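Lin1840 protein (Listeria innocua serovar 6a, PDB 4ZOC) probably hydrolyses terminal, non-reducing beta-D-glucosyl residues to release beta-D-glucose, as a family 3 glycoside hydrolase with a role in beta-1,2-glucan metabolism. Local coordinates at residues Leu660-Glu664 against Val676-Leu680; Pro698-Val703 against Val714-Gly720. The protein carries 2 engineered substitutions. All coordinates share one frame; numbering follows the deposited sequence. Where two conformers were deposited one is given.

Interaction 1: residues Leu660-Glu664 against Val676-Leu680; sequences LKAFE and VTFEL
The CG1 methyl of V676 lies against the carboxylate of E664, 3.2 Å from each of OE1 and OE2, the two side chains approaching from opposite directions. E664 reaches this far because its chain is stretched out, with CG anti to the backbone N (chi1 -177°), so that a charged group ends against a methyl at the partly exposed end of the contact. Two residues on, F678 fills the middle. Its ring packs against A662, F663 and E664: CD1 of F678 sits 3.5 Å from CB of A662, while CE1 of F678 touches CB of E664 and the carbonyl carbon of F663. L680 then closes the row, the CD2 methyl of L680 resting 3.9 Å from CB of A662 and bordering the CB of K661. No hydrogen bond crosses between the segments, whose strand axes come no closer than 7.5 Å; each strand bonds within its own sheet, 676-680 to strand 624-632 and 660-664 to strand 638-648. There K661 and A662 both face V644 in a classic beta bulge. F663 turns its side chain to R112 and helix 158-173. Two sheets packed face to face through apolar side chains are the hallmark of the beta-sandwich, here the fibronectin type III-like domain.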
ATOM      1  N   LEU A 660      17.034  12.954   2.884  1.00  6.97           N
ATOM      2  CA  LEU A 660      18.292  13.325   2.295  1.00  8.14           C
ATOM      3  C   LEU A 660      18.203  14.697   1.637  1.00 10.06           C
ATOM      4  O   LEU A 660      17.244  14.948   0.880  1.00 10.17           O
ATOM      5  CB  LEU A 660      18.728  12.335   1.186  1.00  9.04           C
ATOM      6  CG  LEU A 660      20.121  12.431   0.622  1.00  8.42           C
ATOM      7  CD1 LEU A 660      21.182  12.017   1.646  1.00  9.43           C
ATOM      8  CD2 LEU A 660      20.175  11.597  -0.670  1.00  8.32           C
ATOM      9  N   LYS A 661      19.181  15.572   1.923  1.00  8.42           N
ATOM     10  CA  LYS A 661      19.171  16.917   1.372  1.00  8.62           C
ATOM     11  C   LYS A 661      20.511  17.330   0.754  1.00  9.63           C
ATOM     12  O   LYS A 661      20.568  18.413   0.150  1.00 10.37           O
ATOM     13  CB  LYS A 661      18.809  17.928   2.457  1.00  8.50           C
ATOM     14  CG  LYS A 661      17.429  17.793   3.068  1.00  8.62           C
ATOM     15  CD  LYS A 661      16.329  17.993   2.148  1.00 11.23           C
ATOM     16  CE  LYS A 661      15.007  17.930   2.936  1.00 13.96           C
ATOM     17  NZ  LYS A 661      13.949  18.060   1.914  1.00 12.99           N
ATOM     18  N   ALA A 662      21.547  16.468   0.835  1.00 10.54           N
ATOM     19  CA  ALA A 662      22.782  16.692   0.171  1.00 10.33           C
ATOM     20  C   ALA A 662      23.553  15.416   0.146  1.00 10.23           C
ATOM     21  O   ALA A 662      23.437  14.569   1.027  1.00 10.94           O
ATOM     22  CB  ALA A 662      23.623  17.834   0.839  1.00 11.17           C
ATOM     23  N   PHE A 663      24.357  15.277  -0.884  1.00  8.77           N
ATOM     24  CA  PHE A 663      25.297  14.138  -0.968  1.00  9.48           C
ATOM     25  C   PHE A 663      26.454  14.483  -1.901  1.00  9.53           C
ATOM     26  O   PHE A 663      26.265  15.263  -2.854  1.00 10.74           O
ATOM     27  CB  PHE A 663      24.563  12.864  -1.455  1.00  9.51           C
ATOM     28  CG  PHE A 663      24.023  12.972  -2.867  1.00  7.53           C
ATOM     29  CD1 PHE A 663      22.773  13.454  -3.095  1.00  7.49           C
ATOM     30  CD2 PHE A 663      24.796  12.575  -3.954  1.00  8.02           C
ATOM     31  CE1 PHE A 663      22.285  13.518  -4.362  1.00  7.74           C
ATOM     32  CE2 PHE A 663      24.285  12.654  -5.235  1.00  8.96           C
ATOM     33  CZ  PHE A 663      23.024  13.137  -5.452  1.00  7.89           C
ATOM     34  N   GLU A 664      27.631  13.911  -1.650  1.00 10.31           N
ATOM     35  CA  GLU A 664      28.801  14.042  -2.522  1.00 11.73           C
ATOM     36  C   GLU A 664      29.664  12.804  -2.337  1.00  9.23           C
ATOM     37  O   GLU A 664      29.939  12.323  -1.211  1.00 12.48           O
ATOM     38  CB  GLU A 664      29.696  15.283  -2.190  1.00 15.27           C
ATOM     39  CG  GLU A 664      30.842  15.410  -3.165  1.00 20.48           C
ATOM     40  CD  GLU A 664      31.704  16.645  -3.032  1.00 29.69           C
ATOM     41  OE1 GLU A 664      31.230  17.689  -2.531  1.00 38.36           O
ATOM     42  OE2 GLU A 664      32.890  16.575  -3.462  1.00 41.89           O
ATOM     43  N   VAL A 676      34.659  19.030   2.267  1.00 16.45           N
ATOM     44  CA  VAL A 676      33.604  19.324   1.287  1.00 22.24           C
ATOM     45  C   VAL A 676      32.590  20.116   2.034  1.00 17.74           C
ATOM     46  O   VAL A 676      32.442  19.995   3.269  1.00 21.23           O
ATOM     47  CB  VAL A 676      32.996  18.073   0.540  1.00 27.71           C
ATOM     48  CG1 VAL A 676      33.826  17.665  -0.657  1.00 30.15           C
ATOM     49  CG2 VAL A 676      32.855  16.882   1.427  1.00 33.44           C
ATOM     50  N   THR A 677      31.931  20.990   1.318  1.00 19.30           N
ATOM     51  CA  THR A 677      30.960  21.867   1.961  1.00 20.10           C
ATOM     52  C   THR A 677      29.636  21.688   1.296  1.00 17.98           C
ATOM     53  O   THR A 677      29.557  21.461   0.100  1.00 19.96           O
ATOM     54  CB  THR A 677      31.369  23.359   1.923  1.00 25.44           C
ATOM     55  OG1 THR A 677      31.568  23.736   0.549  1.00 36.36           O
ATOM     56  CG2 THR A 677      32.622  23.548   2.642  1.00 24.67           C
ATOM     57  N   PHE A 678      28.578  21.730   2.075  1.00 16.14           N
ATOM     58  CA  PHE A 678      27.215  21.617   1.497  1.00 14.80           C
ATOM     59  C   PHE A 678      26.410  22.837   1.911  1.00 15.76           C
ATOM     60  O   PHE A 678      26.568  23.311   3.001  1.00 21.80           O
ATOM     61  CB  PHE A 678      26.497  20.362   2.014  1.00 16.75           C
ATOM     62  CG  PHE A 678      27.198  19.081   1.772  1.00 15.95           C
ATOM     63  CD1 PHE A 678      27.094  18.433   0.544  1.00 16.32           C
ATOM     64  CD2 PHE A 678      27.979  18.510   2.750  1.00 15.73           C
ATOM     65  CE1 PHE A 678      27.725  17.232   0.361  1.00 17.61           C
ATOM     66  CE2 PHE A 678      28.601  17.310   2.569  1.00 14.72           C
ATOM     67  CZ  PHE A 678      28.483  16.676   1.366  1.00 16.72           C
ATOM     68  N   GLU A 679      25.546  23.356   1.059  1.00 15.84           N
ATOM     69  CA  GLU A 679      24.598  24.433   1.441  1.00 16.13           C
ATOM     70  C   GLU A 679      23.208  23.835   1.501  1.00 16.12           C
ATOM     71  O   GLU A 679      22.689  23.332   0.495  1.00 17.90           O
ATOM     72  CB  GLU A 679      24.629  25.572   0.413  1.00 17.43           C
ATOM     73  CG  GLU A 679      23.709  26.733   0.799  1.00 18.66           C
ATOM     74  CD  GLU A 679      23.668  27.854  -0.179  1.00 22.28           C
ATOM     75  OE1 GLU A 679      23.031  28.845   0.157  1.00 27.79           O
ATOM     76  OE2 GLU A 679      24.251  27.757  -1.277  1.00 33.90           O
ATOM     77  N   LEU A 680      22.579  23.858   2.672  1.00 15.49           N
ATOM     78  CA  LEU A 680      21.182  23.400   2.758  1.00 15.54           C
ATOM     79  C   LEU A 680      20.423  24.703   2.774  1.00 16.79           C
ATOM     80  O   LEU A 680      20.484  25.438   3.783  1.00 14.82           O
ATOM     81  CB  LEU A 680      20.942  22.587   4.034  1.00 19.14           C
ATOM     82  CG  LEU A 680      21.878  21.371   4.288  1.00 19.60           C
ATOM     83  CD1 LEU A 680      21.488  20.518   5.454  1.00 18.42           C
ATOM     84  CD2 LEU A 680      21.966  20.519   3.104  1.00 21.78           C
TER

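Interaction 2: residues Pro698-Val703 against Val714-Gly720; sequences PGLHRV and VFEVEVG
H701 and V717 exchange a pair of backbone hydrogen bonds, N of H701 to O of V717 and N of V717 to O of H701, both 2.9 Å and nearly straight. V703 and F715 pair likewise, N of F715 lying 2.7 Å from O of V703. At G699 and V719 the geometry is less regular: N of G699 reaches O of V719 at 2.7 Å with an N-H...O angle of only 138°, and N of V719 approaches O of G699 from above the carbonyl plane. The backbone angles of G699 suit only glycine. These pairs make an antiparallel beta hairpin of strands 699-706 and 712-720 in the fibronectin type III-like domain. L700 and R702, in non-hydrogen-bonded pairs, direct their backbone hydrogen bonds to V649 and Q647, and E718 its own to K616 and L618. R702 lies alongside E716, whose OE2 is in the R702 guanidinium plane, at its edge, 3.3 Å from NE: a weak hydrogen bond within a salt bridge; NH1 of R702 goes to Q647. The E718 carboxylate, folded back by chi2 of 76°, packs beside L700, OE2 of E718 being 3.6 Å from CB of L700, while OE1 forms a salt bridge with R284 of the second subunit. H701 neighbours D648, a magnesium ligand, and its ring meets F685 edge-to-face.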
ATOM      1  N   PRO A 698       9.128  28.050  11.972  1.00 12.25           N
ATOM      2  CA  PRO A 698      10.166  28.099  12.987  1.00 11.62           C
ATOM      3  C   PRO A 698      10.082  26.830  13.842  1.00 11.04           C
ATOM      4  O   PRO A 698       8.942  26.278  14.059  1.00  9.07           O
ATOM      5  CB  PRO A 698       9.883  29.357  13.788  1.00 11.46           C
ATOM      6  CG  PRO A 698       8.472  29.697  13.474  1.00 15.49           C
ATOM      7  CD  PRO A 698       8.053  29.032  12.174  1.00 13.01           C
ATOM      8  N   GLY A 699      11.260  26.395  14.269  1.00  9.94           N
ATOM      9  CA  GLY A 699      11.350  25.296  15.207  1.00 10.57           C
ATOM     10  C   GLY A 699      12.668  24.554  15.055  1.00 10.33           C
ATOM     11  O   GLY A 699      13.556  24.999  14.356  1.00  9.10           O
ATOM     12  N   LEU A 700      12.739  23.411  15.755  1.00 10.69           N
ATOM     13  CA  LEU A 700      13.862  22.581  15.876  1.00 10.02           C
ATOM     14  C   LEU A 700      14.006  21.644  14.676  1.00 11.16           C
ATOM     15  O   LEU A 700      13.022  20.954  14.293  1.00 12.77           O
ATOM     16  CB  LEU A 700      13.709  21.685  17.112  1.00 11.14           C
ATOM     17  CG  LEU A 700      14.968  20.816  17.463  1.00 11.28           C
ATOM     18  CD1 LEU A 700      16.291  21.568  17.708  1.00 12.06           C
ATOM     19  CD2 LEU A 700      14.661  19.918  18.688  1.00 15.88           C
ATOM     20  N   HIS A 701      15.228  21.549  14.154  1.00 10.06           N
ATOM     21  CA  HIS A 701      15.576  20.566  13.097  1.00  8.30           C
ATOM     22  C   HIS A 701      16.794  19.820  13.560  1.00 10.60           C
ATOM     23  O   HIS A 701      17.608  20.375  14.326  1.00 13.82           O
ATOM     24  CB  HIS A 701      15.888  21.247  11.775  1.00  8.94           C
ATOM     25  CG  HIS A 701      14.678  21.848  11.118  1.00 12.40           C
ATOM     26  ND1 HIS A 701      14.077  21.306  10.020  1.00 13.98           N
ATOM     27  CD2 HIS A 701      13.936  22.935  11.457  1.00 12.00           C
ATOM     28  CE1 HIS A 701      12.992  21.999   9.728  1.00 10.33           C
ATOM     29  NE2 HIS A 701      12.920  23.030  10.555  1.00 12.80           N
ATOM     30  N   ARG A 702      16.933  18.582  13.143  1.00 11.03           N
ATOM     31  CA  ARG A 702      18.146  17.812  13.301  1.00 10.20           C
ATOM     32  C   ARG A 702      18.831  17.633  11.990  1.00  9.78           C
ATOM     33  O   ARG A 702      18.209  17.448  10.987  1.00  9.52           O
ATOM     34  CB  ARG A 702      17.861  16.435  13.898  1.00 10.82           C
ATOM     35  CG  ARG A 702      17.281  16.530  15.301  1.00 12.90           C
ATOM     36  CD  ARG A 702      17.158  15.153  15.879  1.00 17.41           C
ATOM     37  NE  ARG A 702      16.490  15.296  17.147  1.00 21.73           N
ATOM     38  CZ  ARG A 702      15.277  14.837  17.466  1.00 21.92           C
ATOM     39  NH1 ARG A 702      14.518  14.155  16.611  1.00 23.08           N
ATOM     40  NH2 ARG A 702      14.801  15.073  18.672  1.00 21.43           N
ATOM     41  N   VAL A 703      20.142  17.621  12.039  1.00 10.71           N
ATOM     42  CA  VAL A 703      21.036  17.558  10.907  1.00 11.67           C
ATOM     43  C   VAL A 703      21.891  16.320  11.141  1.00 12.97           C
ATOM     44  O   VAL A 703      22.510  16.171  12.208  1.00 11.83           O
ATOM     45  CB  VAL A 703      21.974  18.830  10.805  1.00 13.59           C
ATOM     46  CG1 VAL A 703      22.831  18.725   9.539  1.00 18.24           C
ATOM     47  CG2 VAL A 703      21.156  20.116  10.688  1.00 15.46           C
ATOM     48  N   VAL A 714      24.619  13.354  14.704  1.00 15.35           N
ATOM     49  CA  VAL A 714      23.420  14.184  14.728  1.00 14.91           C
ATOM     50  C   VAL A 714      23.697  15.541  15.441  1.00 15.26           C
ATOM     51  O   VAL A 714      24.328  15.574  16.505  1.00 14.88           O
ATOM     52  CB  VAL A 714      22.217  13.440  15.360  1.00 17.08           C
ATOM     53  CG1 VAL A 714      22.491  13.105  16.810  1.00 19.43           C
ATOM     54  CG2 VAL A 714      20.975  14.247  15.292  1.00 16.26           C
ATOM     55  N   PHE A 715      23.196  16.610  14.833  1.00 12.77           N
ATOM     56  CA  PHE A 715      23.247  17.969  15.368  1.00 13.40           C
ATOM     57  C   PHE A 715      21.879  18.595  15.386  1.00 15.36           C
ATOM     58  O   PHE A 715      21.003  18.161  14.621  1.00 18.43           O
ATOM     59  CB  PHE A 715      24.235  18.749  14.525  1.00 15.80           C
ATOM     60  CG  PHE A 715      25.532  18.026  14.331  1.00 17.06           C
ATOM     61  CD1 PHE A 715      26.456  17.946  15.384  1.00 20.84           C
ATOM     62  CD2 PHE A 715      25.833  17.400  13.139  1.00 16.91           C
ATOM     63  CE1 PHE A 715      27.633  17.210  15.218  1.00 26.34           C
ATOM     64  CE2 PHE A 715      26.976  16.666  12.990  1.00 19.14           C
ATOM     65  CZ  PHE A 715      27.899  16.586  14.007  1.00 24.08           C
ATOM     66  N   GLU A 716      21.657  19.580  16.284  1.00 13.27           N
ATOM     67  CA  GLU A 716      20.374  20.276  16.396  1.00 13.44           C
ATOM     68  C   GLU A 716      20.559  21.742  16.081  1.00 13.93           C
ATOM     69  O   GLU A 716      21.546  22.383  16.510  1.00 14.89           O
ATOM     70  CB  GLU A 716      19.749  20.147  17.812  1.00 14.58           C
ATOM     71  CG  GLU A 716      19.461  18.712  18.097  1.00 21.44           C
ATOM     72  CD  GLU A 716      18.564  18.448  19.261  1.00 25.48           C
ATOM     73  OE1 GLU A 716      18.442  19.308  20.107  1.00 22.27           O
ATOM     74  OE2 GLU A 716      18.000  17.329  19.303  1.00 31.90           O
ATOM     75  N   VAL A 717      19.553  22.285  15.385  0.50 15.13           N
ATOM     76  CA  VAL A 717      19.503  23.675  14.953  0.50 12.42           C
ATOM     77  C   VAL A 717      18.120  24.196  15.213  0.50 11.51           C
ATOM     78  O   VAL A 717      17.114  23.609  14.810  0.50 11.35           O
ATOM     79  CB  VAL A 717      19.799  23.861  13.465  0.50 12.22           C
ATOM     80  CG1 VAL A 717      19.676  25.322  13.104  0.50 13.34           C
ATOM     81  CG2 VAL A 717      21.169  23.305  13.106  0.50 11.20           C
ATOM     82  N   GLU A 718      18.052  25.301  15.922  1.00 14.26           N
ATOM     83  CA  GLU A 718      16.797  25.925  16.149  1.00 13.83           C
ATOM     84  C   GLU A 718      16.622  27.070  15.115  1.00 17.72           C
ATOM     85  O   GLU A 718      17.360  28.044  15.133  1.00 16.59           O
ATOM     86  CB  GLU A 718      16.725  26.448  17.598  1.00 14.24           C
ATOM     87  CG  GLU A 718      15.344  26.948  17.968  1.00 17.18           C
ATOM     88  CD  GLU A 718      14.317  25.844  18.241  1.00 19.08           C
ATOM     89  OE1 GLU A 718      13.108  26.133  17.976  1.00 20.07           O
ATOM     90  OE2 GLU A 718      14.665  24.750  18.783  1.00 18.42           O
ATOM     91  N   VAL A 719      15.596  26.946  14.279  1.00 17.02           N
ATOM     92  CA  VAL A 719      15.225  27.904  13.266  1.00 13.96           C
ATOM     93  C   VAL A 719      14.153  28.841  13.769  1.00 15.18           C
ATOM     94  O   VAL A 719      13.092  28.423  14.276  1.00 11.47           O
ATOM     95  CB  VAL A 719      14.782  27.179  11.954  1.00 14.46           C
ATOM     96  CG1 VAL A 719      14.529  28.186  10.835  1.00 15.73           C
ATOM     97  CG2 VAL A 719      15.883  26.293  11.456  1.00 14.81           C
ATOM     98  N   GLY A 720      14.426  30.133  13.746  1.00 14.63           N
ATOM     99  CA  GLY A 720      13.352  31.101  14.078  1.00 17.97           C
ATOM    100  C   GLY A 720      13.709  32.532  13.809  1.00 17.33           C
ATOM    101  O   GLY A 720      14.578  32.765  13.120  1.00 17.45           O
TER

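How the interactions relate
Followed from the N terminus, the chain completes interaction 1 before interaction 2 opens, so the two loops stand in series and neither encloses nor crosses the other. Interaction 1 closes a short loop of 11 residues, in which the chain leaves one sheet at the end of strand 659-668 and enters the facing one as strand 673-680. Interaction 2 closes a loop of 10 residues within a single sheet, where strand 712-720 returns beside 699-706. One sheet is common to both: strand 638-648 lies between 699-706 and 659-668, so it links the hairpin to one side of interaction 1. Their centres are 16 Å apart, with no direct touch; one contact joins sheet to sheet, the other strand to strand.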